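Local coordinates for protein ADP-ribosylating toxin CARDS (Mycoplasma pneumoniae, PDB 4TLV) that transfers the ADP-ribosyl group of NAD(+) to target proteins, acting as the main virulence factor of its bacterium and causing vacuolation of mammalian cells, at residues A[333-338]-A[352-357]; A[290-295]-A[313-318]. All coordinates share one frame; numbering follows the deposited sequence.

Interaction 1: A[333-338]-A[352-357]; sequences ISLSLT and LSVSAV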
ATOM      1  N   ILE A 333      -5.284  10.067 -13.949  1.00 16.20           N
ATOM      2  CA  ILE A 333      -5.329   9.624 -12.564  1.00 16.77           C
ATOM      3  C   ILE A 333      -6.487   8.661 -12.301  1.00 14.28           C
ATOM      4  O   ILE A 333      -7.495   8.644 -13.011  1.00 15.60           O
ATOM      5  CB  ILE A 333      -5.310  10.766 -11.538  1.00 26.25           C
ATOM      6  CG1 ILE A 333      -6.522  11.658 -11.722  1.00 21.38           C
ATOM      7  CG2 ILE A 333      -3.973  11.561 -11.585  1.00 16.68           C
ATOM      8  CD1 ILE A 333      -6.347  13.005 -11.082  1.00 27.42           C
ATOM      9  N   SER A 334      -6.284   7.838 -11.288  1.00 14.01           N
ATOM     10  CA  SER A 334      -7.233   6.829 -10.850  1.00 13.24           C
ATOM     11  C   SER A 334      -7.964   7.403  -9.644  1.00 13.98           C
ATOM     12  O   SER A 334      -7.381   8.175  -8.882  1.00 13.47           O
ATOM     13  CB  SER A 334      -6.456   5.574 -10.438  1.00 13.24           C
ATOM     14  OG  SER A 334      -7.301   4.623  -9.817  1.00 16.11           O
ATOM     15  N   LEU A 335      -9.242   7.058  -9.493  1.00 10.70           N
ATOM     16  CA  LEU A 335     -10.051   7.516  -8.365  1.00 12.32           C
ATOM     17  C   LEU A 335     -10.574   6.352  -7.520  1.00 12.38           C
ATOM     18  O   LEU A 335     -10.953   5.315  -8.062  1.00 13.82           O
ATOM     19  CB  LEU A 335     -11.234   8.338  -8.877  1.00 14.01           C
ATOM     20  CG  LEU A 335     -10.857   9.615  -9.643  1.00 17.79           C
ATOM     21  CD1 LEU A 335     -12.055  10.103 -10.489  1.00 16.25           C
ATOM     22  CD2 LEU A 335     -10.349  10.704  -8.685  1.00 14.64           C
ATOM     23  N   SER A 336     -10.607   6.551  -6.200  1.00  9.11           N
ATOM     24  CA  SER A 336     -10.993   5.521  -5.229  1.00 11.83           C
ATOM     25  C   SER A 336     -12.047   6.058  -4.265  1.00 12.00           C
ATOM     26  O   SER A 336     -12.065   7.254  -3.966  1.00 12.44           O
ATOM     27  CB  SER A 336      -9.767   5.095  -4.400  1.00  9.64           C
ATOM     28  OG  SER A 336      -8.848   4.365  -5.184  1.00 14.72           O
ATOM     29  N   LEU A 337     -12.924   5.172  -3.798  1.00 12.39           N
ATOM     30  CA  LEU A 337     -13.871   5.485  -2.737  1.00 13.48           C
ATOM     31  C   LEU A 337     -13.116   5.894  -1.490  1.00 14.46           C
ATOM     32  O   LEU A 337     -12.182   5.206  -1.061  1.00 13.31           O
ATOM     33  CB  LEU A 337     -14.745   4.263  -2.426  1.00 12.21           C
ATOM     34  CG  LEU A 337     -16.043   4.178  -3.236  1.00 15.03           C
ATOM     35  CD1 LEU A 337     -15.813   4.194  -4.730  1.00 12.21           C
ATOM     36  CD2 LEU A 337     -16.864   2.951  -2.811  1.00 15.25           C
ATOM     37  N   THR A 338     -13.529   7.005  -0.896  1.00 12.31           N
ATOM     38  CA  THR A 338     -12.810   7.571   0.229  1.00 15.05           C
ATOM     39  C   THR A 338     -13.826   7.937   1.312  1.00 16.43           C
ATOM     40  O   THR A 338     -14.842   8.570   1.021  1.00 18.55           O
ATOM     41  CB  THR A 338     -12.024   8.824  -0.225  1.00 18.35           C
ATOM     42  OG1 THR A 338     -11.195   8.492  -1.351  1.00 15.75           O
ATOM     43  CG2 THR A 338     -11.165   9.376   0.895  1.00 16.18           C
ATOM     44  N   LEU A 352     -15.281  10.373  -4.018  1.00 12.75           N
ATOM     45  CA  LEU A 352     -14.063   9.945  -4.704  1.00 15.13           C
ATOM     46  C   LEU A 352     -12.887  10.832  -4.331  1.00 19.88           C
ATOM     47  O   LEU A 352     -13.065  12.012  -4.023  1.00 16.56           O
ATOM     48  CB  LEU A 352     -14.253   9.965  -6.227  1.00 14.87           C
ATOM     49  CG  LEU A 352     -15.273   9.000  -6.838  1.00 16.86           C
ATOM     50  CD1 LEU A 352     -15.274   9.171  -8.363  1.00 13.12           C
ATOM     51  CD2 LEU A 352     -14.946   7.561  -6.455  1.00 15.62           C
ATOM     52  N   SER A 353     -11.688  10.256  -4.333  1.00 14.81           N
ATOM     53  CA  SER A 353     -10.469  11.054  -4.372  1.00 14.77           C
ATOM     54  C   SER A 353      -9.363  10.298  -5.106  1.00 15.24           C
ATOM     55  O   SER A 353      -9.519   9.123  -5.439  1.00 14.07           O
ATOM     56  CB  SER A 353     -10.015  11.500  -2.976  1.00 18.16           C
ATOM     57  OG  SER A 353      -9.559  10.409  -2.227  1.00 20.24           O
ATOM     58  N   VAL A 354      -8.261  10.981  -5.385  1.00 14.76           N
ATOM     59  CA  VAL A 354      -7.155  10.379  -6.129  1.00 13.16           C
ATOM     60  C   VAL A 354      -6.641   9.128  -5.398  1.00 10.70           C
ATOM     61  O   VAL A 354      -6.310   9.186  -4.212  1.00 11.36           O
ATOM     62  CB  VAL A 354      -6.020  11.398  -6.340  1.00 15.22           C
ATOM     63  CG1 VAL A 354      -4.763  10.733  -6.939  1.00 11.38           C
ATOM     64  CG2 VAL A 354      -6.495  12.511  -7.262  1.00 16.37           C
ATOM     65  N   SER A 355      -6.583   8.001  -6.109  1.00 12.14           N
ATOM     66  CA  SER A 355      -6.129   6.738  -5.502  1.00 10.99           C
ATOM     67  C   SER A 355      -4.722   6.879  -4.949  1.00 10.45           C
ATOM     68  O   SER A 355      -3.821   7.300  -5.661  1.00 11.74           O
ATOM     69  CB  SER A 355      -6.141   5.604  -6.547  1.00 11.05           C
ATOM     70  OG  SER A 355      -7.394   5.511  -7.203  1.00 12.58           O
ATOM     71  N   ALA A 356      -4.522   6.505  -3.687  1.00 11.21           N
ATOM     72  CA  ALA A 356      -3.230   6.680  -3.028  1.00 12.26           C
ATOM     73  C   ALA A 356      -2.966   5.450  -2.191  1.00 13.72           C
ATOM     74  O   ALA A 356      -3.839   5.019  -1.441  1.00 11.84           O
ATOM     75  CB  ALA A 356      -3.265   7.897  -2.113  1.00 12.62           C
ATOM     76  N   VAL A 357      -1.759   4.906  -2.287  1.00 11.08           N
ATOM     77  CA  VAL A 357      -1.479   3.633  -1.631  1.00 10.27           C
ATOM     78  C   VAL A 357      -1.380   3.758  -0.121  1.00 13.53           C
ATOM     79  O   VAL A 357      -1.487   2.761   0.586  1.00 11.73           O
ATOM     80  CB  VAL A 357      -0.212   2.959  -2.181  1.00 10.11           C
ATOM     81  CG1 VAL A 357      -0.396   2.617  -3.655  1.00 11.32           C
ATOM     82  CG2 VAL A 357       1.012   3.850  -1.971  1.00 12.56           C
TER

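Interaction 2: A[290-295]-A[313-318]; sequences LQADPQ and TIFFWD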
ATOM      1  N   LEU A 290     -23.967   0.598  -6.989  1.00 18.18           N
ATOM      2  CA  LEU A 290     -22.978   1.613  -6.684  1.00 16.06           C
ATOM      3  C   LEU A 290     -22.578   2.326  -7.970  1.00 18.50           C
ATOM      4  O   LEU A 290     -22.306   1.669  -8.981  1.00 18.33           O
ATOM      5  CB  LEU A 290     -21.750   0.944  -6.076  1.00 16.65           C
ATOM      6  CG  LEU A 290     -20.640   1.872  -5.603  1.00 17.37           C
ATOM      7  CD1 LEU A 290     -21.136   2.717  -4.410  1.00 16.79           C
ATOM      8  CD2 LEU A 290     -19.423   1.039  -5.214  1.00 16.09           C
ATOM      9  N   GLN A 291     -22.541   3.659  -7.943  1.00 15.86           N
ATOM     10  CA  GLN A 291     -22.105   4.416  -9.112  1.00 13.96           C
ATOM     11  C   GLN A 291     -21.282   5.628  -8.684  1.00 15.91           C
ATOM     12  O   GLN A 291     -21.359   6.054  -7.538  1.00 14.89           O
ATOM     13  CB  GLN A 291     -23.321   4.854  -9.949  1.00 18.58           C
ATOM     14  CG  GLN A 291     -24.060   3.680 -10.568  1.00 17.70           C
ATOM     15  CD  GLN A 291     -25.212   4.086 -11.423  1.00 24.09           C
ATOM     16  OE1 GLN A 291     -25.515   5.265 -11.550  1.00 27.40           O
ATOM     17  NE2 GLN A 291     -25.876   3.101 -12.027  1.00 26.76           N
ATOM     18  N   ALA A 292     -20.481   6.178  -9.592  1.00 14.20           N
ATOM     19  CA  ALA A 292     -19.659   7.339  -9.237  1.00 14.60           C
ATOM     20  C   ALA A 292     -19.366   8.217 -10.444  1.00 17.46           C
ATOM     21  O   ALA A 292     -19.383   7.755 -11.582  1.00 15.83           O
ATOM     22  CB  ALA A 292     -18.348   6.905  -8.526  1.00 15.30           C
ATOM     23  N   ASP A 293     -19.098   9.495 -10.199  1.00 17.48           N
ATOM     24  CA  ASP A 293     -18.949  10.449 -11.297  1.00 17.93           C
ATOM     25  C   ASP A 293     -17.660  11.241 -11.131  1.00 19.35           C
ATOM     26  O   ASP A 293     -17.544  12.035 -10.209  1.00 20.04           O
ATOM     27  CB  ASP A 293     -20.141  11.416 -11.322  1.00 19.70           C
ATOM     28  CG  ASP A 293     -20.130  12.342 -12.555  1.00 28.66           C
ATOM     29  OD1 ASP A 293     -19.052  12.558 -13.147  1.00 26.75           O
ATOM     30  OD2 ASP A 293     -21.203  12.845 -12.941  1.00 26.68           O
ATOM     31  N   PRO A 294     -16.682  11.032 -12.022  1.00 19.41           N
ATOM     32  CA  PRO A 294     -15.395  11.733 -11.852  1.00 24.39           C
ATOM     33  C   PRO A 294     -15.487  13.234 -12.103  1.00 25.61           C
ATOM     34  O   PRO A 294     -14.542  13.953 -11.782  1.00 26.00           O
ATOM     35  CB  PRO A 294     -14.497  11.116 -12.931  1.00 21.77           C
ATOM     36  CG  PRO A 294     -15.219   9.911 -13.421  1.00 28.70           C
ATOM     37  CD  PRO A 294     -16.683  10.148 -13.194  1.00 23.54           C
ATOM     38  N   GLN A 295     -16.587  13.693 -12.692  1.00 24.32           N
ATOM     39  CA  GLN A 295     -16.772  15.123 -12.941  1.00 28.10           C
ATOM     40  C   GLN A 295     -16.924  15.909 -11.631  1.00 29.08           C
ATOM     41  O   GLN A 295     -16.498  17.059 -11.529  1.00 25.93           O
ATOM     42  CB  GLN A 295     -17.989  15.354 -13.842  1.00 29.39           C
ATOM     43  CG  GLN A 295     -18.105  16.777 -14.409  1.00 35.38           C
ATOM     44  CD  GLN A 295     -18.791  17.749 -13.462  1.00 41.29           C
ATOM     45  OE1 GLN A 295     -19.733  17.244 -12.660  1.00 41.36           O
ATOM     46  NE2 GLN A 295     -18.473  18.944 -13.448  1.00 45.63           N
ATOM     47  N   THR A 313     -19.734   2.812 -13.557  1.00 13.55           N
ATOM     48  CA  THR A 313     -20.401   1.715 -12.874  1.00 14.85           C
ATOM     49  C   THR A 313     -19.473   0.554 -12.542  1.00 15.76           C
ATOM     50  O   THR A 313     -19.865  -0.344 -11.809  1.00 12.53           O
ATOM     51  CB  THR A 313     -21.560   1.158 -13.730  1.00 15.94           C
ATOM     52  OG1 THR A 313     -21.030   0.529 -14.905  1.00 17.14           O
ATOM     53  CG2 THR A 313     -22.523   2.267 -14.160  1.00 20.25           C
ATOM     54  N   ILE A 314     -18.266   0.548 -13.100  1.00 13.25           N
ATOM     55  CA  ILE A 314     -17.366  -0.582 -12.875  1.00 14.26           C
ATOM     56  C   ILE A 314     -16.300  -0.256 -11.830  1.00 13.54           C
ATOM     57  O   ILE A 314     -15.566   0.723 -11.963  1.00 13.78           O
ATOM     58  CB  ILE A 314     -16.673  -1.047 -14.178  1.00 13.98           C
ATOM     59  CG1 ILE A 314     -17.715  -1.392 -15.264  1.00 16.93           C
ATOM     60  CG2 ILE A 314     -15.678  -2.200 -13.879  1.00 11.95           C
ATOM     61  CD1 ILE A 314     -18.769  -2.474 -14.855  1.00 14.38           C
ATOM     62  N   PHE A 315     -16.217  -1.098 -10.802  1.00 11.69           N
ATOM     63  CA  PHE A 315     -15.267  -0.910  -9.711  1.00 11.08           C
ATOM     64  C   PHE A 315     -14.465  -2.181  -9.482  1.00 10.00           C
ATOM     65  O   PHE A 315     -14.882  -3.267  -9.883  1.00 12.01           O
ATOM     66  CB  PHE A 315     -15.977  -0.538  -8.401  1.00 10.77           C
ATOM     67  CG  PHE A 315     -16.766   0.750  -8.481  1.00 14.64           C
ATOM     68  CD1 PHE A 315     -18.041   0.754  -9.029  1.00 15.44           C
ATOM     69  CD2 PHE A 315     -16.234   1.940  -8.020  1.00 14.52           C
ATOM     70  CE1 PHE A 315     -18.780   1.923  -9.119  1.00 16.50           C
ATOM     71  CE2 PHE A 315     -16.966   3.127  -8.106  1.00 14.63           C
ATOM     72  CZ  PHE A 315     -18.247   3.113  -8.660  1.00 13.45           C
ATOM     73  N   PHE A 316     -13.310  -2.034  -8.839  1.00 11.56           N
ATOM     74  CA  PHE A 316     -12.566  -3.188  -8.362  1.00 10.90           C
ATOM     75  C   PHE A 316     -11.951  -2.886  -7.008  1.00 10.26           C
ATOM     76  O   PHE A 316     -11.718  -1.725  -6.664  1.00 13.15           O
ATOM     77  CB  PHE A 316     -11.501  -3.635  -9.381  1.00 12.12           C
ATOM     78  CG  PHE A 316     -10.454  -2.594  -9.683  1.00 11.25           C
ATOM     79  CD1 PHE A 316      -9.327  -2.479  -8.876  1.00 13.48           C
ATOM     80  CD2 PHE A 316     -10.557  -1.786 -10.808  1.00 11.96           C
ATOM     81  CE1 PHE A 316      -8.339  -1.534  -9.162  1.00 14.11           C
ATOM     82  CE2 PHE A 316      -9.569  -0.842 -11.108  1.00 13.00           C
ATOM     83  CZ  PHE A 316      -8.464  -0.714 -10.270  1.00 13.76           C
ATOM     84  N   TRP A 317     -11.699  -3.940  -6.241  1.00  9.21           N
ATOM     85  CA  TRP A 317     -11.097  -3.827  -4.927  1.00  9.84           C
ATOM     86  C   TRP A 317      -9.675  -4.355  -5.105  1.00 11.55           C
ATOM     87  O   TRP A 317      -9.495  -5.489  -5.553  1.00 11.24           O
ATOM     88  CB  TRP A 317     -11.894  -4.690  -3.946  1.00 11.04           C
ATOM     89  CG  TRP A 317     -11.470  -4.614  -2.492  1.00  9.83           C
ATOM     90  CD1 TRP A 317     -11.020  -3.518  -1.817  1.00  8.55           C
ATOM     91  CD2 TRP A 317     -11.501  -5.684  -1.553  1.00 10.10           C
ATOM     92  NE1 TRP A 317     -10.733  -3.854  -0.503  1.00 10.33           N
ATOM     93  CE2 TRP A 317     -11.039  -5.176  -0.318  1.00 11.06           C
ATOM     94  CE3 TRP A 317     -11.875  -7.034  -1.633  1.00 12.29           C
ATOM     95  CZ2 TRP A 317     -10.917  -5.977   0.819  1.00 12.50           C
ATOM     96  CZ3 TRP A 317     -11.773  -7.818  -0.505  1.00 14.09           C
ATOM     97  CH2 TRP A 317     -11.291  -7.288   0.708  1.00 12.24           C
ATOM     98  N   ASP A 318      -8.675  -3.536  -4.784  1.00 11.00           N
ATOM     99  CA  ASP A 318      -7.272  -3.919  -5.020  1.00 11.53           C
ATOM    100  C   ASP A 318      -6.511  -4.328  -3.748  1.00 12.08           C
ATOM    101  O   ASP A 318      -7.058  -4.308  -2.652  1.00  9.32           O
ATOM    102  CB  ASP A 318      -6.513  -2.824  -5.807  1.00  9.28           C
ATOM    103  CG  ASP A 318      -6.193  -1.579  -4.962  1.00  8.63           C
ATOM    104  OD1 ASP A 318      -6.188  -1.639  -3.713  1.00  9.94           O
ATOM    105  OD2 ASP A 318      -5.920  -0.523  -5.567  1.00 12.39           O
TER
HETATM  106  O   HOH W   1     -21.960  -0.704 -10.174  1.00 17.25           O

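Interaction 1: A[333-338]-A[352-357]
Ser-334 OG stands anti to its backbone N (chi1 171°), Ser-336 OG and Ser-355 OG anti to their own carbonyl carbons, and on the paired backbones this brings the three hydroxyls together. Ser-355 OG sits between the other two, 2.8 Å from Ser-334 OG and 2.7 Å from Ser-336 OG, hydrogen-bonded to both. Serine suits these buried places, since a hydroxyl can give one hydrogen bond and accept others in little room. Separately, Thr-338 OG1 and Ser-353 OG are hydrogen-bonded at 2.7 Å.

The backbones pair antiparallel. Ser-336 and Ser-353 form a hydrogen-bonded pair, N to O in both directions, flanked by the non-hydrogen-bonded pairs Leu-335 with Val-354 and Leu-337 with Leu-352. Past the strand end, Ser-355 N gives a nearly straight bond of 2.9 Å to Ser-334 O, yet it approaches from above the carbonyl plane, 41° out of it, as the chain turns away.

The side of the sheet that carries Leu-337 and Leu-352 is apolar, with Leu-352 CD2 3.9 Å from Leu-337 CD1. The other branch of Leu-352, CD1, also meets Leu-335 CD1 at 4.0 Å, the two side chains crossing at about a right angle. Farther along, Ile-333 CD1 touches Val-354 CG2 at 3.9 Å, again with the side chains crossed. Branched aliphatic residues fill such a surface without leaving polar groups to satisfy.

The pairing belongs to the beta hairpin of strands 335-340 and 348-354 in the beta-trefoil D2 domain. Strand 323-325 packs against both arms through Ile-323, Cys-324 and Leu-325, while Val-485 of strand 481-485 and Phe-441 of strand 441-443, both in D3, cover Val-354.

Interaction 2: A[290-295]-A[313-318]
Phe-315 reaches toward strand 287-293 and meets it with one ring face and the far part of its edge. Its CB points toward 290-295, and chi1 of -61° sets CG anti to the carbonyl carbon. From above one face, Leu-290 CD2 is 4.1 Å from CD1 of the ring, and Leu-290 CG is near CE1. CE1 also comes 3.5 Å from Leu-290 O. At the tip, CZ lies 3.8 Å from Ala-292 CB, which meets the ring at its edge, and CE2 touches the same methyl. Leu-290 CD2 itself stands over the ring centre, 4.0 Å from the centroid and 7° off the normal, an almost axial CH-pi contact. Leucine suits this place because its branch can set a methyl over the ring, while the short alanine lets the tip of the ring come close to the strand.

Away from the ring, the side chains of Thr-313 and Gln-291 lie side by side and point the same way, with Gln-291 NE2 4.1 Å from Thr-313 CG2. One water donates to both Leu-290 O and Thr-313 O, at 2.7 Å each.

No direct hydrogen bond joins the two segments, and the strands do not pair. The join within D2 is therefore apolar packing around an aromatic ring, supplemented by a water that bridges two carbonyl oxygens, both acceptors and so unable to bond each other.

From the N terminus, the chain first runs through 290-295, and interaction 2 closes when it returns at 313-318, a loop that includes strand 298-303. It then passes strand 323-325 before interaction 1 closes the later hairpin between 333-338 and 352-357. The two loops follow in series, neither nested nor crossed. In space they adjoin, with centres about 10 Å apart, through an apolar seam: Leu-337 CD1 packs 3.7 Å from Phe-315 CE2, Leu-352 CD1 3.8 Å from Ala-292 CB, and Leu-335 CD1 meets Pro-294. The packing joins successive parts of the D2 beta-trefoil across a largely buried apolar interface.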